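Local coordinates for NMB1025 protein (Neisseria meningitidis serogroup B, PDB 3KJJ) that is of unknown function but belongs to the YjgF/RutC family, forms a trimer and probably acts on small reactive metabolites, as relatives do, at residues G15-P18 against R19-E22; G40-A43 against A44-T47; G62-K65 against A66-L69. All blocks are in the same frame, centred on the assembly; numbering follows the deposited sequence.

How the contacts relate
Three local contacts illustrate how polar side chains a few residues apart lock a turn or a helix start. Contact 1 closes the hairpin between strands 11-16 and 21-26 and lies against a second subunit. Contact 2 starts helix 43-60, and contact 3 leads from the loop after that helix into strand 68-75 of the sheet that contact 1 also reaches. None touches another: their centres lie 21 to 24 Å apart, and contacts 2 and 3 are on opposite sides of the chain's centre. A glycerol, probably from the crystallisation liquor, rests about 3 Å from the His67 side chain of contact 3; contacts 1 and 3 both meet neighbouring subunits.

Contact 1: residues G15-P18 against R19-E22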
# COMPACT_ATOMS: atom_id res chain seq x y z
N GLY B 15 1.74 9.55 -17.77
CA GLY B 15 1.22 8.36 -18.45
C GLY B 15 -0.25 8.12 -18.14
O GLY B 15 -0.66 7.00 -17.87
N THR B 16 -1.04 9.20 -18.17
CA THR B 16 -2.45 9.17 -17.79
C THR B 16 -3.30 8.45 -18.83
O THR B 16 -3.19 8.71 -20.03
CB THR B 16 -2.99 10.61 -17.55
OG1 THR B 16 -2.23 11.23 -16.50
CG2 THR B 16 -4.46 10.60 -17.15
N THR B 17 -4.12 7.51 -18.35
CA THR B 17 -5.08 6.79 -19.17
C THR B 17 -6.49 7.11 -18.62
O THR B 17 -6.59 7.71 -17.55
CB THR B 17 -4.85 5.26 -19.10
OG1 THR B 17 -5.26 4.77 -17.82
CG2 THR B 17 -3.38 4.90 -19.33
N PRO B 18 -7.57 6.72 -19.33
CA PRO B 18 -8.89 6.93 -18.71
C PRO B 18 -9.11 6.23 -17.37
O PRO B 18 -10.04 6.58 -16.65
CB PRO B 18 -9.86 6.37 -19.76
CG PRO B 18 -9.16 6.59 -21.03
CD PRO B 18 -7.71 6.29 -20.73
N ARG B 19 -8.25 5.28 -17.02
CA ARG B 19 -8.43 4.42 -15.84
C ARG B 19 -7.48 4.76 -14.69
O ARG B 19 -7.86 4.67 -13.51
CB ARG B 19 -8.26 2.96 -16.26
CG ARG B 19 -8.49 1.93 -15.17
CD ARG B 19 -8.68 0.56 -15.79
NE ARG B 19 -9.83 0.55 -16.69
CZ ARG B 19 -10.10 -0.41 -17.57
NH1 ARG B 19 -9.31 -1.47 -17.67
NH2 ARG B 19 -11.18 -0.30 -18.33
N TYR B 20 -6.26 5.15 -15.03
CA TYR B 20 -5.17 5.33 -14.06
C TYR B 20 -4.05 6.14 -14.71
O TYR B 20 -4.03 6.31 -15.93
CB TYR B 20 -4.60 3.96 -13.64
CG TYR B 20 -4.04 3.17 -14.80
CD1 TYR B 20 -2.75 3.40 -15.26
CD2 TYR B 20 -4.81 2.22 -15.45
CE1 TYR B 20 -2.24 2.70 -16.34
CE2 TYR B 20 -4.32 1.51 -16.54
CZ TYR B 20 -3.03 1.75 -16.98
OH TYR B 20 -2.53 1.05 -18.05
N SER B 21 -3.12 6.63 -13.88
CA SER B 21 -1.86 7.18 -14.35
C SER B 21 -0.73 6.25 -13.95
O SER B 21 -0.72 5.69 -12.85
CB SER B 21 -1.59 8.57 -13.77
OG SER B 21 -2.43 9.55 -14.36
N GLU B 22 0.25 6.13 -14.84
CA GLU B 22 1.42 5.30 -14.56
C GLU B 22 2.19 5.84 -13.37
O GLU B 22 2.76 5.08 -12.58
CB GLU B 22 2.33 5.23 -15.79
CG GLU B 22 1.69 4.54 -16.98
CD GLU B 22 1.53 3.03 -16.80
OE1 GLU B 22 1.69 2.52 -15.66
OE2 GLU B 22 1.22 2.37 -17.81
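Thr17 reaches over the Tyr20 ring and at the same time grips the backbone of Arg19 and Tyr20. Its CB lies 3.4 Å from Tyr20 O, and from there the two branches part. OG1, placed between the backbone N and the carbonyl carbon (chi1 72°), gives a hydrogen bond to Tyr20 O at 2.7 Å and accepts one from Arg19 N at 3.1 Å. The same oxygen stands 3.4 Å above the plane of the Tyr20 ring, over its centre. CG2 turns to the far end of that face in a CH-pi contact, 4.2 Å from the ring centroid and 26° off the normal.

Tyr20 O is thus held twice, for Thr17 N also donates to it at 2.7 Å, nearly head-on to the carbonyl, whereas OG1 comes in more obliquely to the C=O bond, at 127°. Further along the hairpin, Thr16 OG1 donates to Ser21 OG at 2.7 Å, and Glu22 N makes a longer bond to Gly15 O from above the carbonyl plane. Thr97 of the second subunit accepts from Ser21 OG through its carbonyl, while the guanidinium of Arg19 leads away to a salt bridge with Asp89 of that subunit. With one hydroxyl serving as donor and acceptor and one carbonyl taking two bonds, the chemistry implies a hairpin turn held in a defined shape where it meets the second subunit.

Contact 2: residues G40-A43 against A44-T47; sequences GETA and AEQT
Thr42 and Glu45 cross each other at a slant, each side chain reaching back to the other's backbone. The Thr42 hydroxyl sits between its own N and carbonyl carbon (chi1 70°), and from there OG1 accepts from Glu45 N at 3.0 Å. Thr42 OG1 also lies 3.2 Å from Glu45 CG. Glu45 runs extended beyond CG, passing the threonine so that its carboxylate comes up beside the N-H groups of Glu41 and Thr42. Glu45 OE1 is met nearly along its C-O axis by Glu41 N at 3.0 Å, in an almost straight bond of 172°; the bond from Thr42 N to the same oxygen is weak. The Thr42 CG2 methyl packs near both carboxylate oxygens.

Gln46 runs extended beyond CG to the Gly40 carbonyl, its CG 3.4 Å from Thr42 O. Gly40 O lies in the plane of the Gln46 amide and accepts from NE2 at 3.2 Å, although the donor stands above the Gly40 carbonyl plane. The amide is also pinned from beyond the turn, as OE1 accepts from Arg113 N and NE2 donates to Glu111 O, which fixes its rotation. One residue further along from Thr42, Ala43 O accepts from Thr47 N at 2.8 Å and Thr47 OG1 at 2.7 Å, from opposite faces of its plane. Glu83, on helix 81-91, takes the N-H of Ala44. Thr42 OG1 capping Glu45 N, with the weaker return bond from Thr42 N to Glu45 OE1, makes a capping box, with Thr42 as N-cap of helix 43-60.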
# COMPACT_ATOMS: atom_id res chain seq x y z
N GLY B 40 7.92 -11.44 -21.49
CA GLY B 40 8.42 -12.55 -20.68
C GLY B 40 7.34 -13.53 -20.27
O GLY B 40 6.16 -13.17 -20.20
N GLU B 41 7.76 -14.76 -20.01
CA GLU B 41 6.87 -15.84 -19.59
C GLU B 41 7.19 -16.29 -18.16
O GLU B 41 6.28 -16.46 -17.34
CB GLU B 41 6.97 -17.02 -20.55
CG GLU B 41 5.65 -17.69 -20.86
CD GLU B 41 4.99 -17.11 -22.09
OE1 GLU B 41 3.94 -16.44 -21.95
OE2 GLU B 41 5.52 -17.31 -23.21
N THR B 42 8.47 -16.48 -17.87
CA THR B 42 8.92 -16.95 -16.55
C THR B 42 8.86 -15.82 -15.51
O THR B 42 8.82 -14.63 -15.86
CB THR B 42 10.38 -17.50 -16.59
OG1 THR B 42 11.31 -16.43 -16.79
CG2 THR B 42 10.55 -18.55 -17.69
N ALA B 43 8.87 -16.20 -14.24
CA ALA B 43 8.88 -15.23 -13.15
C ALA B 43 10.05 -14.26 -13.31
O ALA B 43 9.86 -13.04 -13.20
CB ALA B 43 8.92 -15.92 -11.79
N ALA B 44 11.23 -14.79 -13.60
CA ALA B 44 12.45 -14.00 -13.77
C ALA B 44 12.35 -13.04 -14.95
O ALA B 44 12.76 -11.88 -14.86
CB ALA B 44 13.65 -14.91 -13.94
N GLU B 45 11.81 -13.54 -16.06
CA GLU B 45 11.65 -12.73 -17.28
C GLU B 45 10.65 -11.60 -17.03
O GLU B 45 10.90 -10.46 -17.39
CB GLU B 45 11.21 -13.60 -18.46
CG GLU B 45 12.35 -14.46 -19.04
CD GLU B 45 11.85 -15.62 -19.92
OE1 GLU B 45 10.66 -15.65 -20.28
OE2 GLU B 45 12.68 -16.50 -20.24
N GLN B 46 9.53 -11.93 -16.39
CA GLN B 46 8.51 -10.93 -16.10
C GLN B 46 8.97 -9.92 -15.06
O GLN B 46 8.69 -8.73 -15.19
CB GLN B 46 7.20 -11.62 -15.70
CG GLN B 46 6.52 -12.29 -16.89
CD GLN B 46 5.15 -12.84 -16.55
OE1 GLN B 46 4.73 -12.80 -15.40
NE2 GLN B 46 4.45 -13.35 -17.56
N THR B 47 9.70 -10.39 -14.05
CA THR B 47 10.23 -9.51 -13.01
C THR B 47 11.17 -8.48 -13.66
O THR B 47 11.07 -7.29 -13.37
CB THR B 47 10.91 -10.29 -11.83
OG1 THR B 47 9.96 -11.19 -11.23
CG2 THR B 47 11.40 -9.32 -10.75

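Contact 3: residues G62-K65 against A66-L69; sequences GSDK and AHVL
His67 ND1 donates to Asp64 OD1 across 2.7 Å in a nearly straight bond. The oxygen sits at the edge of the imidazole, in the ring plane, whereas the nitrogen approaches the carboxylate on its syn side, 33° out of plane. Ring and carboxylate are twisted by 58° against each other. Asp64 CG is tucked between its own N and carbonyl carbon (chi1 54°), which carries OD1 round to the ring; OD2 forms a salt bridge with Arg123 NE, a second hold on the carboxylate. His67 N donates to Asp64 O at 2.9 Å, so His67 is tied to Asp64 through backbone and side chain alike.

A longer bond follows from Val68 N to Lys65 O at 3.3 Å, the donor well above the carbonyl plane. This tight turn joins the Schellman motif at Gly62, which ends helix 43-60, to strand 68-75, and so belongs to the second link of the beta-alpha-beta crossover that runs from strand 29-32 through this helix.

Around the polar centre, the Ala66 methyl lies 3.4 Å from Asp64 OD1, and Ser63 OG, hydrogen-bonded to Val121 O, touches His67 CB at 3.5 Å. Val68 CG2 rests on Lys65 O, and the valine packs on Leu58 and Ile118. Lys65 stretches away to Trp91, whose carbonyl and ring receive its ammonium, while Ile11 of the third subunit packs on His67.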
# COMPACT_ATOMS: atom_id res chain seq x y z
N GLY B 62 11.75 12.16 -12.21
CA GLY B 62 12.91 12.78 -11.58
C GLY B 62 13.36 12.00 -10.36
O GLY B 62 13.86 12.56 -9.39
N SER B 63 13.15 10.68 -10.42
CA SER B 63 13.58 9.77 -9.38
C SER B 63 14.37 8.65 -10.02
O SER B 63 14.67 8.68 -11.21
CB SER B 63 12.36 9.20 -8.64
OG SER B 63 12.73 8.54 -7.43
N ASP B 64 14.71 7.65 -9.20
CA ASP B 64 15.32 6.42 -9.69
C ASP B 64 15.18 5.36 -8.60
O ASP B 64 14.63 5.63 -7.52
CB ASP B 64 16.79 6.63 -10.08
CG ASP B 64 17.59 7.25 -8.96
OD1 ASP B 64 17.53 6.73 -7.83
OD2 ASP B 64 18.29 8.26 -9.22
N LYS B 65 15.69 4.17 -8.89
CA LYS B 65 15.52 3.01 -7.99
C LYS B 65 16.22 3.21 -6.65
O LYS B 65 15.78 2.69 -5.63
CB LYS B 65 15.95 1.71 -8.70
CG LYS B 65 17.45 1.52 -8.90
CD LYS B 65 17.76 0.65 -10.11
CE LYS B 65 19.25 0.30 -10.16
NZ LYS B 65 19.54 -0.84 -11.07
N ALA B 66 17.30 4.00 -6.65
CA ALA B 66 18.03 4.33 -5.42
C ALA B 66 17.26 5.34 -4.57
O ALA B 66 17.74 5.78 -3.54
CB ALA B 66 19.42 4.87 -5.78
N HIS B 67 16.07 5.71 -5.03
CA HIS B 67 15.20 6.62 -4.29
C HIS B 67 13.79 6.08 -4.13
O HIS B 67 12.85 6.85 -3.95
CB HIS B 67 15.20 8.01 -4.95
CG HIS B 67 16.51 8.72 -4.85
ND1 HIS B 67 17.56 8.46 -5.70
CD2 HIS B 67 16.95 9.65 -3.98
CE1 HIS B 67 18.59 9.21 -5.37
NE2 HIS B 67 18.25 9.95 -4.32
N VAL B 68 13.67 4.76 -4.19
CA VAL B 68 12.43 4.05 -3.86
C VAL B 68 12.26 3.91 -2.35
O VAL B 68 13.16 3.45 -1.63
CB VAL B 68 12.41 2.64 -4.49
CG1 VAL B 68 11.22 1.82 -3.96
CG2 VAL B 68 12.34 2.75 -5.98
N LEU B 69 11.09 4.29 -1.87
CA LEU B 69 10.78 4.21 -0.46
C LEU B 69 10.23 2.84 -0.09
O LEU B 69 10.66 2.24 0.90
CB LEU B 69 9.79 5.30 -0.08
CG LEU B 69 10.32 6.74 -0.16
CD1 LEU B 69 9.24 7.72 0.26
CD2 LEU B 69 11.59 6.92 0.69